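Local coordinates for type IV pilus assembly protein PilF (Thermus thermophilus HB8, PDB 5OIU), which probably hydrolyses ATP as a hexameric AAA+ motor protein to power the assembly of type IVa pili, at residues V63-G68 against L96-T101; H28-Q33 against G104-M109; D35-L40 against Y49-K54. One frame throughout, in Å; residues are numbered along the deposited sequence.

Contact 1: V63-G68 against L96-T101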
# COMPACT_ATOMS: atom_id res chain seq x y z
N VAL C 63 17.91 -25.63 30.99
CA VAL C 63 16.77 -26.30 31.62
C VAL C 63 15.58 -25.35 31.69
O VAL C 63 14.44 -25.72 31.38
CB VAL C 63 17.15 -26.80 33.02
CG1 VAL C 63 15.95 -27.42 33.69
CG2 VAL C 63 18.28 -27.80 32.93
N VAL C 64 15.85 -24.12 32.10
CA VAL C 64 14.80 -23.13 32.26
C VAL C 64 14.20 -22.75 30.91
O VAL C 64 12.98 -22.57 30.78
CB VAL C 64 15.39 -21.93 33.02
CG1 VAL C 64 14.49 -20.77 32.94
CG2 VAL C 64 15.63 -22.32 34.45
N LYS C 65 15.04 -22.65 29.87
CA LYS C 65 14.55 -22.32 28.53
C LYS C 65 13.68 -23.43 27.98
O LYS C 65 12.60 -23.16 27.43
CB LYS C 65 15.71 -22.04 27.58
CG LYS C 65 16.06 -20.59 27.44
CD LYS C 65 17.09 -20.38 26.38
CE LYS C 65 17.73 -19.02 26.49
NZ LYS C 65 18.47 -18.71 25.24
N ILE C 66 14.13 -24.68 28.10
CA ILE C 66 13.33 -25.80 27.60
C ILE C 66 12.00 -25.87 28.33
O ILE C 66 10.96 -26.16 27.73
CB ILE C 66 14.11 -27.12 27.70
CG1 ILE C 66 15.11 -27.23 26.56
CG2 ILE C 66 13.17 -28.30 27.62
CD1 ILE C 66 16.23 -28.15 26.89
N MET C 67 12.02 -25.60 29.64
CA MET C 67 10.78 -25.60 30.42
C MET C 67 9.79 -24.58 29.89
O MET C 67 8.57 -24.80 29.94
CB MET C 67 11.07 -25.31 31.89
CG MET C 67 11.42 -26.53 32.72
SD MET C 67 12.12 -26.10 34.33
CE MET C 67 10.65 -25.58 35.18
N GLY C 68 10.27 -23.45 29.38
CA GLY C 68 9.38 -22.44 28.87
C GLY C 68 9.20 -22.46 27.38
O GLY C 68 8.53 -21.57 26.84
N LEU C 96 8.22 -16.86 32.69
CA LEU C 96 9.66 -16.92 32.50
C LEU C 96 10.13 -15.81 31.56
O LEU C 96 9.46 -15.49 30.58
CB LEU C 96 10.07 -18.28 31.94
CG LEU C 96 11.53 -18.36 31.46
CD1 LEU C 96 12.51 -18.03 32.57
CD2 LEU C 96 11.84 -19.72 30.88
N SER C 97 11.28 -15.21 31.89
CA SER C 97 11.87 -14.15 31.07
C SER C 97 13.38 -14.30 31.08
O SER C 97 13.98 -14.39 32.15
CB SER C 97 11.48 -12.77 31.60
OG SER C 97 12.47 -11.81 31.31
N THR C 98 14.00 -14.36 29.90
CA THR C 98 15.45 -14.41 29.79
C THR C 98 15.95 -13.16 29.10
O THR C 98 15.40 -12.73 28.08
CB THR C 98 15.95 -15.65 29.03
OG1 THR C 98 15.56 -15.57 27.66
CG2 THR C 98 15.43 -16.93 29.66
N LEU C 99 17.02 -12.58 29.66
CA LEU C 99 17.52 -11.32 29.20
C LEU C 99 19.03 -11.40 29.10
O LEU C 99 19.70 -11.78 30.08
CB LEU C 99 17.10 -10.21 30.16
CG LEU C 99 17.64 -8.81 29.91
CD1 LEU C 99 16.71 -8.04 28.99
CD2 LEU C 99 17.82 -8.07 31.24
N PRO C 100 19.61 -11.06 27.95
CA PRO C 100 21.07 -10.96 27.85
C PRO C 100 21.60 -9.88 28.78
O PRO C 100 21.02 -8.80 28.89
CB PRO C 100 21.31 -10.58 26.38
CG PRO C 100 19.97 -10.58 25.71
CD PRO C 100 18.91 -10.56 26.75
N THR C 101 22.72 -10.18 29.44
CA THR C 101 23.46 -9.21 30.23
C THR C 101 24.93 -9.31 29.87
O THR C 101 25.35 -10.11 29.02
CB THR C 101 23.30 -9.41 31.74
OG1 THR C 101 24.05 -10.56 32.15
CG2 THR C 101 21.84 -9.58 32.11
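V64 meets L96 where helix 57-67 lies over the six-stranded antiparallel sheet, and it is the first residue of 63-68 to touch the strand. Its CG1, anti to the backbone N (chi1 167°), comes up against both methyls of L96. The closer of the two is L96 CD1, 3.4 Å from V64 CG1. The two side chains cross obliquely. L96 CD2 also rides close to the helix backbone, 3.1 Å from V64 O; that carbonyl accepts the helical bond from G68 N. Outside the two segments V64 also packs on V12 of helix 6-22, and L96 on V83 and M109 of the neighbouring strands.

K65 passes T98 with its aliphatic chain, CE lying 4.2 Å from T98 OG1. Its NZ continues to a salt bridge with E105 and a hydrogen bond to N71 O, both beyond the two segments. G68 brings its CA to 4.2 Å from L96 CD2. A CB built on G68 would point to the strand and would probably crowd that same methyl, consistent with a glycine here.

No hydrogen bond links 63-68 to 96-101. The axes of 63-67 and 96-101 approach to 9.4 Å and cross at -131°. Between these segments the joint is apolar packing centred on L96, supplemented by the methylene chain of K65 beside T98, and the one charge that enters, that of K65, is probably balanced by E105 on the adjoining strand 104-111.

Contact 2: H28-Q33 against G104-M109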
# COMPACT_ATOMS: atom_id res chain seq x y z
N HIS C 28 15.19 -14.93 40.65
CA HIS C 28 16.19 -14.27 39.81
C HIS C 28 17.46 -15.10 39.74
O HIS C 28 18.06 -15.40 40.79
CB HIS C 28 16.55 -12.89 40.34
CG HIS C 28 15.41 -11.93 40.38
ND1 HIS C 28 15.43 -10.72 39.73
CD2 HIS C 28 14.21 -12.00 41.01
CE1 HIS C 28 14.30 -10.08 39.96
NE2 HIS C 28 13.54 -10.83 40.74
N ILE C 29 17.90 -15.43 38.53
CA ILE C 29 19.13 -16.17 38.28
C ILE C 29 20.07 -15.24 37.53
O ILE C 29 20.00 -15.11 36.30
CB ILE C 29 18.87 -17.47 37.51
CG1 ILE C 29 17.90 -18.33 38.32
CG2 ILE C 29 20.17 -18.23 37.28
CD1 ILE C 29 17.72 -19.76 37.83
N GLU C 30 20.97 -14.57 38.27
CA GLU C 30 21.82 -13.51 37.74
C GLU C 30 23.25 -13.97 37.56
O GLU C 30 23.95 -14.21 38.56
CB GLU C 30 21.80 -12.28 38.65
CG GLU C 30 20.47 -11.94 39.31
CD GLU C 30 20.48 -10.52 39.88
OE1 GLU C 30 19.43 -9.85 39.85
OE2 GLU C 30 21.56 -10.07 40.35
N PRO C 31 23.77 -14.03 36.33
CA PRO C 31 25.22 -14.14 36.17
C PRO C 31 25.90 -12.85 36.64
O PRO C 31 25.45 -11.75 36.33
CB PRO C 31 25.39 -14.35 34.66
CG PRO C 31 24.22 -13.64 34.08
CD PRO C 31 23.08 -13.79 35.06
N ARG C 32 26.95 -13.01 37.43
CA ARG C 32 27.79 -11.90 37.89
C ARG C 32 29.21 -12.09 37.35
O ARG C 32 29.46 -12.93 36.48
CB ARG C 32 27.74 -11.80 39.42
CG ARG C 32 26.49 -11.08 39.95
CD ARG C 32 26.29 -11.23 41.47
NE ARG C 32 24.93 -10.84 41.87
CZ ARG C 32 24.46 -10.89 43.12
NH1 ARG C 32 23.20 -10.52 43.38
NH2 ARG C 32 25.24 -11.30 44.12
N GLN C 33 30.16 -11.31 37.87
CA GLN C 33 31.51 -11.35 37.32
C GLN C 33 32.19 -12.69 37.59
O GLN C 33 32.79 -13.29 36.69
CB GLN C 33 32.34 -10.21 37.88
CG GLN C 33 33.67 -9.99 37.20
CD GLN C 33 34.36 -8.76 37.75
OE1 GLN C 33 34.41 -8.56 38.97
NE2 GLN C 33 34.85 -7.89 36.86
N GLY C 104 26.20 -12.93 30.70
CA GLY C 104 25.42 -14.05 30.22
C GLY C 104 23.95 -13.74 30.33
O GLY C 104 23.55 -12.57 30.44
N GLU C 105 23.12 -14.77 30.32
CA GLU C 105 21.68 -14.58 30.34
C GLU C 105 21.14 -14.64 31.76
O GLU C 105 21.45 -15.56 32.52
CB GLU C 105 20.98 -15.63 29.48
CG GLU C 105 21.35 -15.51 28.02
CD GLU C 105 20.60 -16.51 27.18
OE1 GLU C 105 21.10 -17.65 27.04
OE2 GLU C 105 19.51 -16.15 26.68
N LYS C 106 20.34 -13.65 32.11
CA LYS C 106 19.64 -13.61 33.38
C LYS C 106 18.24 -14.14 33.16
O LYS C 106 17.59 -13.81 32.17
CB LYS C 106 19.60 -12.20 33.97
CG LYS C 106 18.66 -12.11 35.15
CD LYS C 106 18.67 -10.77 35.85
CE LYS C 106 17.73 -10.84 37.06
NZ LYS C 106 17.70 -9.62 37.88
N ALA C 107 17.78 -14.98 34.07
CA ALA C 107 16.44 -15.52 33.96
C ALA C 107 15.63 -15.06 35.16
O ALA C 107 16.11 -15.12 36.30
CB ALA C 107 16.48 -17.05 33.88
N VAL C 108 14.43 -14.55 34.91
CA VAL C 108 13.49 -14.22 35.98
C VAL C 108 12.28 -15.12 35.81
O VAL C 108 11.76 -15.27 34.69
CB VAL C 108 13.09 -12.73 35.99
CG1 VAL C 108 11.98 -12.49 37.02
CG2 VAL C 108 14.29 -11.84 36.34
N MET C 109 11.84 -15.74 36.90
CA MET C 109 10.61 -16.52 36.89
C MET C 109 9.67 -15.94 37.94
O MET C 109 9.94 -16.05 39.14
CB MET C 109 10.92 -17.99 37.14
CG MET C 109 11.40 -18.72 35.90
SD MET C 109 11.88 -20.43 36.18
CE MET C 109 13.07 -20.25 37.51
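I29 and A107 form an antiparallel hydrogen-bonded pair between strands 26-31 and 104-111, with I29 N to A107 O at 2.9 Å and A107 N to I29 O at 3.1 Å. On the face carrying I29 and A107 the two CB atoms, I29 CB and A107 CB, stand 4.4 Å apart beneath helix 57-67, where I29 packs on V60 and A107 on I61. P31 lays its ring beside the other backbone, CD 3.5 Å from E105 O.

The face carrying H28 and V108 bears mostly polar groups and is turned to the second subunit. K106 crosses it as a fully extended chain, CG anti to the backbone N (chi1 169°), and lies alongside E30, both pointing the same way. Across the contact NZ gives two bonds. One runs from K106 NZ to H28 ND1 at 3.1 Å, arriving at the ring edge in its plane. The other is a salt bridge from K106 NZ to E30 OE1 at 2.6 Å, on the anti side and 33° out of the carboxylate plane. V108 CG2 covers one face of the imidazole in a CH-pi contact, 4.1 Å from the H28 ring centroid. E30 OE2 takes a weak, long bond from R32 NH1 at 3.5 Å.

E30 OE1 also forms a salt bridge with R39 of the same chain and a hydrogen bond with N188 of the second subunit, and H28 NE2 bonds D211 of that subunit. With both ring nitrogens held, the imidazole is fixed in rotation. The acceptors around K106 would probably favour its charged form, and this network of lysine, glutamate and arginine lies at the subunit interface.

Contact 3: D35-L40 against Y49-K54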
# COMPACT_ATOMS: atom_id res chain seq x y z
N ASP C 35 30.54 -15.35 39.71
CA ASP C 35 29.60 -16.40 40.07
C ASP C 35 28.24 -16.10 39.44
O ASP C 35 28.04 -15.07 38.79
CB ASP C 35 29.49 -16.53 41.59
CG ASP C 35 29.03 -15.24 42.25
OD1 ASP C 35 29.30 -14.15 41.70
OD2 ASP C 35 28.39 -15.33 43.32
N VAL C 36 27.30 -17.01 39.64
CA VAL C 36 25.89 -16.77 39.37
C VAL C 36 25.19 -16.76 40.72
O VAL C 36 25.32 -17.71 41.51
CB VAL C 36 25.28 -17.82 38.44
CG1 VAL C 36 23.83 -17.55 38.29
CG2 VAL C 36 25.96 -17.79 37.09
N GLN C 37 24.48 -15.68 41.01
CA GLN C 37 23.71 -15.56 42.23
C GLN C 37 22.24 -15.84 41.93
O GLN C 37 21.72 -15.42 40.89
CB GLN C 37 23.87 -14.18 42.87
CG GLN C 37 22.76 -13.82 43.87
CD GLN C 37 23.15 -14.06 45.34
OE1 GLN C 37 23.93 -13.29 45.91
NE2 GLN C 37 22.60 -15.12 45.94
N VAL C 38 21.60 -16.58 42.82
CA VAL C 38 20.17 -16.85 42.77
C VAL C 38 19.52 -16.08 43.90
O VAL C 38 19.95 -16.18 45.05
CB VAL C 38 19.89 -18.36 42.88
CG1 VAL C 38 18.39 -18.66 42.93
CG2 VAL C 38 20.54 -19.08 41.73
N ARG C 39 18.51 -15.28 43.57
CA ARG C 39 17.78 -14.52 44.56
C ARG C 39 16.30 -14.86 44.47
O ARG C 39 15.79 -15.20 43.39
CB ARG C 39 17.99 -13.00 44.38
CG ARG C 39 19.45 -12.52 44.46
CD ARG C 39 19.71 -11.31 43.52
NE ARG C 39 19.43 -10.02 44.15
CZ ARG C 39 19.43 -8.85 43.52
NH1 ARG C 39 19.69 -8.79 42.22
NH2 ARG C 39 19.16 -7.73 44.18
N LEU C 40 15.61 -14.77 45.61
CA LEU C 40 14.16 -14.93 45.70
C LEU C 40 13.57 -13.63 46.21
O LEU C 40 14.08 -13.07 47.18
CB LEU C 40 13.78 -16.08 46.65
CG LEU C 40 14.31 -17.51 46.42
CD1 LEU C 40 13.75 -18.52 47.44
CD2 LEU C 40 14.00 -17.99 45.00
N TYR C 49 19.43 -16.49 47.97
CA TYR C 49 19.15 -17.91 48.17
C TYR C 49 20.42 -18.76 48.12
O TYR C 49 20.71 -19.51 49.06
CB TYR C 49 18.17 -18.40 47.09
CG TYR C 49 17.91 -19.89 47.14
CD1 TYR C 49 17.28 -20.46 48.24
CD2 TYR C 49 18.27 -20.73 46.09
CE1 TYR C 49 17.02 -21.82 48.30
CE2 TYR C 49 18.01 -22.10 46.15
CZ TYR C 49 17.39 -22.63 47.26
OH TYR C 49 17.12 -23.98 47.37
N SER C 50 21.17 -18.65 47.03
CA SER C 50 22.29 -19.54 46.72
C SER C 50 23.15 -18.90 45.63
O SER C 50 22.71 -17.98 44.93
CB SER C 50 21.79 -20.93 46.29
OG SER C 50 22.68 -21.55 45.40
N THR C 51 24.38 -19.40 45.50
CA THR C 51 25.27 -19.02 44.40
C THR C 51 25.73 -20.26 43.66
O THR C 51 25.80 -21.35 44.22
CB THR C 51 26.51 -18.25 44.85
OG1 THR C 51 27.44 -19.17 45.40
CG2 THR C 51 26.18 -17.15 45.85
N LEU C 52 26.08 -20.05 42.40
CA LEU C 52 26.46 -21.07 41.44
C LEU C 52 27.73 -20.63 40.74
O LEU C 52 27.91 -19.43 40.48
CB LEU C 52 25.36 -21.28 40.40
CG LEU C 52 24.58 -22.59 40.44
CD1 LEU C 52 23.88 -22.77 41.78
CD2 LEU C 52 23.59 -22.61 39.29
N PRO C 53 28.63 -21.56 40.41
CA PRO C 53 29.81 -21.19 39.62
C PRO C 53 29.41 -20.86 38.20
O PRO C 53 28.51 -21.49 37.63
CB PRO C 53 30.70 -22.44 39.70
CG PRO C 53 29.75 -23.54 39.99
CD PRO C 53 28.68 -22.96 40.85
N LYS C 54 30.10 -19.88 37.61
CA LYS C 54 29.69 -19.34 36.32
C LYS C 54 29.64 -20.38 35.22
O LYS C 54 28.91 -20.20 34.24
CB LYS C 54 30.61 -18.19 35.93
CG LYS C 54 30.03 -17.31 34.83
CD LYS C 54 30.39 -15.85 35.07
CE LYS C 54 30.11 -15.04 33.82
NZ LYS C 54 31.20 -14.05 33.62
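V36 and L52 make the close-knit end of this hairpin: V36 N to L52 O and L52 N to V36 O are both 2.6 Å. On the face covered by helices 6-22 and 57-67, V36 CB lies 4.0 Å from L52 CB. V38 N continues the ladder to S50 O at 2.8 Å. Beyond it V38 CG1 packs on Y49 CD2 at 3.8 Å, the two side chains side by side, and L40 CG meets Y49 CB; here, at the partly exposed Y49, the packing opens toward solvent.

The other face is looser. There T51 is exposed, and D35 OD2 merely comes to 3.8 Å from T51 CB. Q37 bends at chi2 (98°), and its amide turns toward the partner strand, where NE2 bonds V38 O at 3.0 Å from above the carbonyl plane; Y49 N reaches the same oxygen from the opposite face. Replacing Q37 by an alanine would probably leave V38 O without the amide donor on one face of its plane and R32 without its weak bond to OE1.

Y49 and S50 both stand opposite V38, the S50 N bond to V38 O being weak: a classic beta bulge in the antiparallel hairpin of strands 36-42 and 45-52, which forms one border of the six-stranded sheet within this chain.

All three contacts reach one six-stranded antiparallel sheet, contacts 2 and 3 within it and contact 1 from the helix lying on it. Contacts 1 and 2 are buried, both touch the second subunit, and they adjoin through probable backbone bonds, S97 O to V108 N and L99 O to K106 N; contact 3, at the outer hairpin, is partly exposed. Contacts 2 and 3 share the join of strands 26-31 and 36-42, where E30 OE1 meets R39 NH1 at 2.6 Å. Contacts 1 and 3 do not touch. Chemistry follows place: apolar helix-on-sheet packing in contact 1, strand pairing plus a charged network in contact 2, and mostly backbone pairing in contact 3.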